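Local coordinates for chitin oligosaccharide binding protein NagB2 (Paenibacillus sp. FPU-7, PDB 7EHU), which binds chitin oligosaccharides such as N,N'-diacetylchitobiose and N,N',N''-triacetylchitotriose, probably as the extracellular solute-binding component of a bacterial sugar uptake system, at residues E218-K222 with Q425-N429; T279-L283 with A368-I374. Residue numbers count along the deposited sequence, not the author numbering.

Contact 1: E218-K222 with Q425-N429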
loop_
_atom_site.group_PDB
_atom_site.type_symbol
_atom_site.label_atom_id
_atom_site.label_comp_id
_atom_site.label_asym_id
_atom_site.label_seq_id
_atom_site.Cartn_x
_atom_site.Cartn_y
_atom_site.Cartn_z
ATOM N N GLU A 218 -6.454 13.467 -8.445
ATOM C CA GLU A 218 -7.564 13.989 -7.654
ATOM C C GLU A 218 -8.762 14.306 -8.535
ATOM O O GLU A 218 -9.910 14.216 -8.084
ATOM C CB GLU A 218 -7.142 15.269 -6.925
ATOM C CG GLU A 218 -6.042 15.077 -5.886
ATOM C CD GLU A 218 -6.509 14.450 -4.573
ATOM O OE1 GLU A 218 -5.625 13.928 -3.849
ATOM O OE2 GLU A 218 -7.725 14.501 -4.252
ATOM N N GLY A 219 -8.515 14.674 -9.790
ATOM C CA GLY A 219 -9.571 15.128 -10.665
ATOM C C GLY A 219 -10.312 14.042 -11.421
ATOM O O GLY A 219 -11.407 14.312 -11.921
ATOM N N PHE A 220 -9.750 12.828 -11.528
ATOM C CA PHE A 220 -10.380 11.811 -12.368
ATOM C C PHE A 220 -11.831 11.569 -11.951
ATOM O O PHE A 220 -12.742 11.575 -12.788
ATOM C CB PHE A 220 -9.615 10.487 -12.336
ATOM C CG PHE A 220 -8.214 10.535 -12.887
ATOM C CD1 PHE A 220 -7.848 11.364 -13.938
ATOM C CD2 PHE A 220 -7.252 9.693 -12.352
ATOM C CE1 PHE A 220 -6.541 11.363 -14.425
ATOM C CE2 PHE A 220 -5.961 9.684 -12.841
ATOM C CZ PHE A 220 -5.610 10.521 -13.881
ATOM N N ALA A 221 -12.064 11.342 -10.655
ATOM C CA ALA A 221 -13.413 11.042 -10.181
ATOM C C ALA A 221 -14.300 12.278 -10.084
ATOM O O ALA A 221 -15.518 12.141 -9.929
ATOM C CB ALA A 221 -13.370 10.326 -8.828
ATOM N N LYS A 222 -13.725 13.474 -10.164
ATOM C CA LYS A 222 -14.481 14.715 -10.100
ATOM C C LYS A 222 -14.742 15.272 -11.489
ATOM O O LYS A 222 -15.438 16.286 -11.620
ATOM C CB LYS A 222 -13.734 15.717 -9.214
ATOM C CG LYS A 222 -13.341 15.105 -7.855
ATOM C CD LYS A 222 -13.003 16.123 -6.782
ATOM C CE LYS A 222 -12.816 15.444 -5.429
ATOM N NZ LYS A 222 -11.577 15.913 -4.740
ATOM N N GLN A 425 -13.935 5.532 -16.425
ATOM C CA GLN A 425 -14.048 6.630 -15.467
ATOM C C GLN A 425 -15.332 7.414 -15.683
ATOM O O GLN A 425 -16.021 7.782 -14.718
ATOM C CB GLN A 425 -12.854 7.566 -15.631
ATOM C CG GLN A 425 -12.762 8.656 -14.582
ATOM C CD GLN A 425 -12.527 8.068 -13.212
ATOM O OE1 GLN A 425 -11.430 7.592 -12.929
ATOM N NE2 GLN A 425 -13.534 8.092 -12.356
ATOM N N ASP A 426 -15.661 7.693 -16.949
ATOM C CA ASP A 426 -16.905 8.381 -17.273
ATOM C C ASP A 426 -18.108 7.578 -16.807
ATOM O O ASP A 426 -19.063 8.143 -16.261
ATOM C CB ASP A 426 -16.999 8.611 -18.782
ATOM C CG ASP A 426 -16.085 9.720 -19.276
ATOM O OD1 ASP A 426 -15.682 10.579 -18.473
ATOM O OD2 ASP A 426 -15.817 9.759 -20.494
ATOM N N GLU A 427 -18.085 6.261 -17.036
ATOM C CA GLU A 427 -19.169 5.390 -16.592
ATOM C C GLU A 427 -19.307 5.423 -15.079
ATOM O O GLU A 427 -20.419 5.531 -14.547
ATOM C CB GLU A 427 -18.937 3.959 -17.100
ATOM C CG GLU A 427 -19.209 3.824 -18.599
ATOM C CD GLU A 427 -18.525 2.645 -19.285
ATOM O OE1 GLU A 427 -17.655 1.980 -18.679
ATOM O OE2 GLU A 427 -18.862 2.407 -20.468
ATOM N N ALA A 428 -18.183 5.375 -14.368
ATOM C CA ALA A 428 -18.229 5.369 -12.912
ATOM C C ALA A 428 -18.707 6.708 -12.373
ATOM O O ALA A 428 -19.402 6.755 -11.355
ATOM C CB ALA A 428 -16.846 5.032 -12.351
ATOM N N ASN A 429 -18.327 7.805 -13.032
ATOM C CA ASN A 429 -18.731 9.124 -12.560
ATOM C C ASN A 429 -20.216 9.355 -12.776
ATOM O O ASN A 429 -20.855 10.063 -11.990
ATOM C CB ASN A 429 -17.926 10.207 -13.275
ATOM C CG ASN A 429 -16.464 10.234 -12.829
ATOM O OD1 ASN A 429 -16.077 9.579 -11.845
ATOM N ND2 ASN A 429 -15.645 11.002 -13.539
#
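Gln425 lays its side chain along the backbone at Phe220 and Ala221: its CG lies 3.4 Å from Phe220 O, and its NE2 3.7 Å from Ala221 CA. One turn further along the helix, Asn429 ND2 donates a nearly straight hydrogen bond (3.1 Å) to the same Phe220 O. The two amides are joined to each other, Gln425 NE2 giving a 3.0 Å hydrogen bond to Asn429 OD1, which orients the Asn429 amide with its nitrogen toward the carbonyl. This is a side-chain-to-backbone tie between residues 218-222, on helix 214-219, and the last turns of the C-terminal helix 414-430, in the helical part of a periplasmic-binding-protein-type fold, with the Phe220 side chain about 13 Å from a bound N-acetylglucosamine. Gln393 extends the amide network, accepting from Gln425 NE2 and donating to Asn429 OD1. Trp227 NE1 donates to Gln425 OE1 while its ring stacks with Phe220, whose own ring leads away from the helix. Ala221 turns its CB mostly away, yet it still lies 4.2 Å from Gln425 NE2.

Contact 2: T279-L283 with A368-I374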
loop_
_atom_site.group_PDB
_atom_site.type_symbol
_atom_site.label_atom_id
_atom_site.label_comp_id
_atom_site.label_asym_id
_atom_site.label_seq_id
_atom_site.Cartn_x
_atom_site.Cartn_y
_atom_site.Cartn_z
ATOM N N THR A 279 9.741 -3.733 3.989
ATOM C CA THR A 279 11.082 -3.666 4.571
ATOM C C THR A 279 11.478 -4.955 5.271
ATOM O O THR A 279 12.624 -5.404 5.149
ATOM C CB THR A 279 11.186 -2.477 5.525
ATOM O OG1 THR A 279 11.085 -1.287 4.756
ATOM C CG2 THR A 279 12.509 -2.470 6.293
ATOM N N SER A 280 10.561 -5.547 6.046
ATOM C CA SER A 280 10.940 -6.730 6.814
ATOM C C SER A 280 11.425 -7.850 5.896
ATOM O O SER A 280 12.345 -8.594 6.248
ATOM C CB SER A 280 9.783 -7.247 7.668
ATOM O OG SER A 280 8.658 -7.537 6.859
ATOM N N ALA A 281 10.800 -8.015 4.723
ATOM C CA ALA A 281 11.233 -9.069 3.816
ATOM C C ALA A 281 12.620 -8.778 3.272
ATOM O O ALA A 281 13.411 -9.698 3.053
ATOM C CB ALA A 281 10.229 -9.225 2.679
ATOM N N ILE A 282 12.924 -7.495 3.048
ATOM C CA ILE A 282 14.211 -7.063 2.505
ATOM C C ILE A 282 15.321 -7.139 3.539
ATOM O O ILE A 282 16.492 -7.250 3.166
ATOM C CB ILE A 282 14.002 -5.678 1.866
ATOM C CG1 ILE A 282 13.117 -5.851 0.622
ATOM C CG2 ILE A 282 15.308 -5.020 1.517
ATOM C CD1 ILE A 282 12.499 -4.604 0.111
ATOM N N LEU A 283 14.980 -7.129 4.823
ATOM C CA LEU A 283 15.975 -7.242 5.886
ATOM C C LEU A 283 16.058 -8.640 6.481
ATOM O O LEU A 283 16.906 -8.871 7.336
ATOM C CB LEU A 283 15.685 -6.204 6.976
ATOM C CG LEU A 283 15.777 -4.747 6.524
ATOM C CD1 LEU A 283 15.530 -3.834 7.700
ATOM C CD2 LEU A 283 17.118 -4.428 5.875
ATOM N N ALA A 368 17.035 0.763 12.370
ATOM C CA ALA A 368 17.567 0.060 11.217
ATOM C C ALA A 368 17.990 1.057 10.124
ATOM O O ALA A 368 17.237 1.998 9.815
ATOM C CB ALA A 368 16.491 -0.919 10.752
ATOM N N PRO A 369 19.202 0.918 9.562
ATOM C CA PRO A 369 19.644 1.846 8.511
ATOM C C PRO A 369 18.676 2.024 7.349
ATOM O O PRO A 369 18.523 3.133 6.817
ATOM C CB PRO A 369 20.957 1.211 8.022
ATOM C CG PRO A 369 21.463 0.410 9.140
ATOM C CD PRO A 369 20.294 0.027 10.009
ATOM N N LEU A 370 18.041 0.951 6.900
ATOM C CA LEU A 370 17.161 1.082 5.742
ATOM C C LEU A 370 15.934 1.918 6.102
ATOM O O LEU A 370 15.482 2.753 5.308
ATOM C CB LEU A 370 16.764 -0.304 5.237
ATOM C CG LEU A 370 15.844 -0.347 4.021
ATOM C CD1 LEU A 370 16.401 0.457 2.862
ATOM C CD2 LEU A 370 15.602 -1.803 3.615
ATOM N N THR A 371 15.400 1.739 7.308
ATOM C CA THR A 371 14.275 2.567 7.729
ATOM C C THR A 371 14.707 4.028 7.873
ATOM O O THR A 371 13.931 4.936 7.551
ATOM C CB THR A 371 13.678 1.964 9.003
ATOM O OG1 THR A 371 13.078 0.707 8.639
ATOM C CG2 THR A 371 12.609 2.863 9.631
ATOM N N LYS A 372 15.947 4.276 8.316
ATOM C CA LYS A 372 16.455 5.644 8.366
ATOM C C LYS A 372 16.472 6.249 6.965
ATOM O O LYS A 372 16.084 7.407 6.775
ATOM C CB LYS A 372 17.854 5.665 8.998
ATOM C CG LYS A 372 18.508 7.067 9.052
ATOM C CD LYS A 372 19.950 7.024 9.567
ATOM C CE LYS A 372 20.528 8.417 9.836
ATOM N NZ LYS A 372 22.015 8.422 10.012
ATOM N N ALA A 373 16.910 5.472 5.967
ATOM C CA ALA A 373 16.946 5.970 4.595
ATOM C C ALA A 373 15.544 6.252 4.057
ATOM O O ALA A 373 15.335 7.243 3.347
ATOM C CB ALA A 373 17.669 4.967 3.700
ATOM N N ILE A 374 14.575 5.388 4.361
ATOM C CA ILE A 374 13.203 5.660 3.932
ATOM C C ILE A 374 12.698 6.933 4.601
ATOM O O ILE A 374 12.078 7.797 3.964
ATOM C CB ILE A 374 12.281 4.459 4.224
ATOM C CG1 ILE A 374 12.697 3.244 3.397
ATOM C CG2 ILE A 374 10.812 4.781 3.948
ATOM C CD1 ILE A 374 12.183 1.937 3.974
HETATM O O HOH W 1 10.676 0.460 6.925
#
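Leu370 is the main bump, projecting from its helix into a shallow hollow formed by Thr279, Ile282 and Leu283. Its CD2 methyl does the filling: Leu370 CD2 sits 3.8 Å from Leu283 CD2, 3.9 Å from Ile282 CG2 and 4.1 Å from Thr279 CG2. The three residues occupy positions i, i+3 and i+4, so they line one face of the short helix 279-283, and Leu370 has the largest area covered in the contact, 68 Å². At one end of the patch Leu283 CD1 reaches Ala368 CB (4.3 Å), the N-cap residue of helix 369-379; at the other, Ile374 CD1 closes to 3.5 Å on Thr279 OG1. The local axes run at 140° and 11.1 Å apart, a spacing bridged by side chains and one water, with no direct hydrogen bond between the two segments.

In this solute-binding-protein fold, the short helix carries pocket residues on another flank: Ser280 and Ala281 touch a bound N-acetylglucosamine unit, while Thr279, Ile282 and Leu283 point their CB atoms toward the helix 369-379. Tyr152 of strand 138-154 touches Ile282, Leu370 and Ile374, and Val294 touches Ile282 and Leu370, so the sheet lies against the same apolar cluster.

Thr279 CG2 lies 4.0 Å from Thr371 OG1, and water 1 bridges the two hydroxyls, 2.8 Å from Thr279 OG1 and donating to Thr371 OG1 at 3.0 Å. Thr279 OG1 is also hydrogen-bonded to Tyr152 OH and Ser276 O, and Thr371 OG1 to Asn353 OD1.

How the contacts relate
From the N terminus the chain first reaches 218-222, which begins contact 1, but that loop is closed only near the C terminus, at 425-429, with 202 residues between. Contact 2 falls wholly within this interval: 279-283 pairs with 368-374 across 84 residues, a span that includes strands 294-297 and 309-320 and helices 326-339 and 342-352. The two loops therefore nest and do not cross. The centres of contact 1 and contact 2 are about 36 Å apart, on opposite sides of the chain's centre, and the nearest atoms of contact 1 and contact 2 remain about 20 Å apart. Contact 1 joins helix 214-219 to the terminal helix at the periphery, whereas contact 2 joins two helices beside the sheet and the sugar pocket.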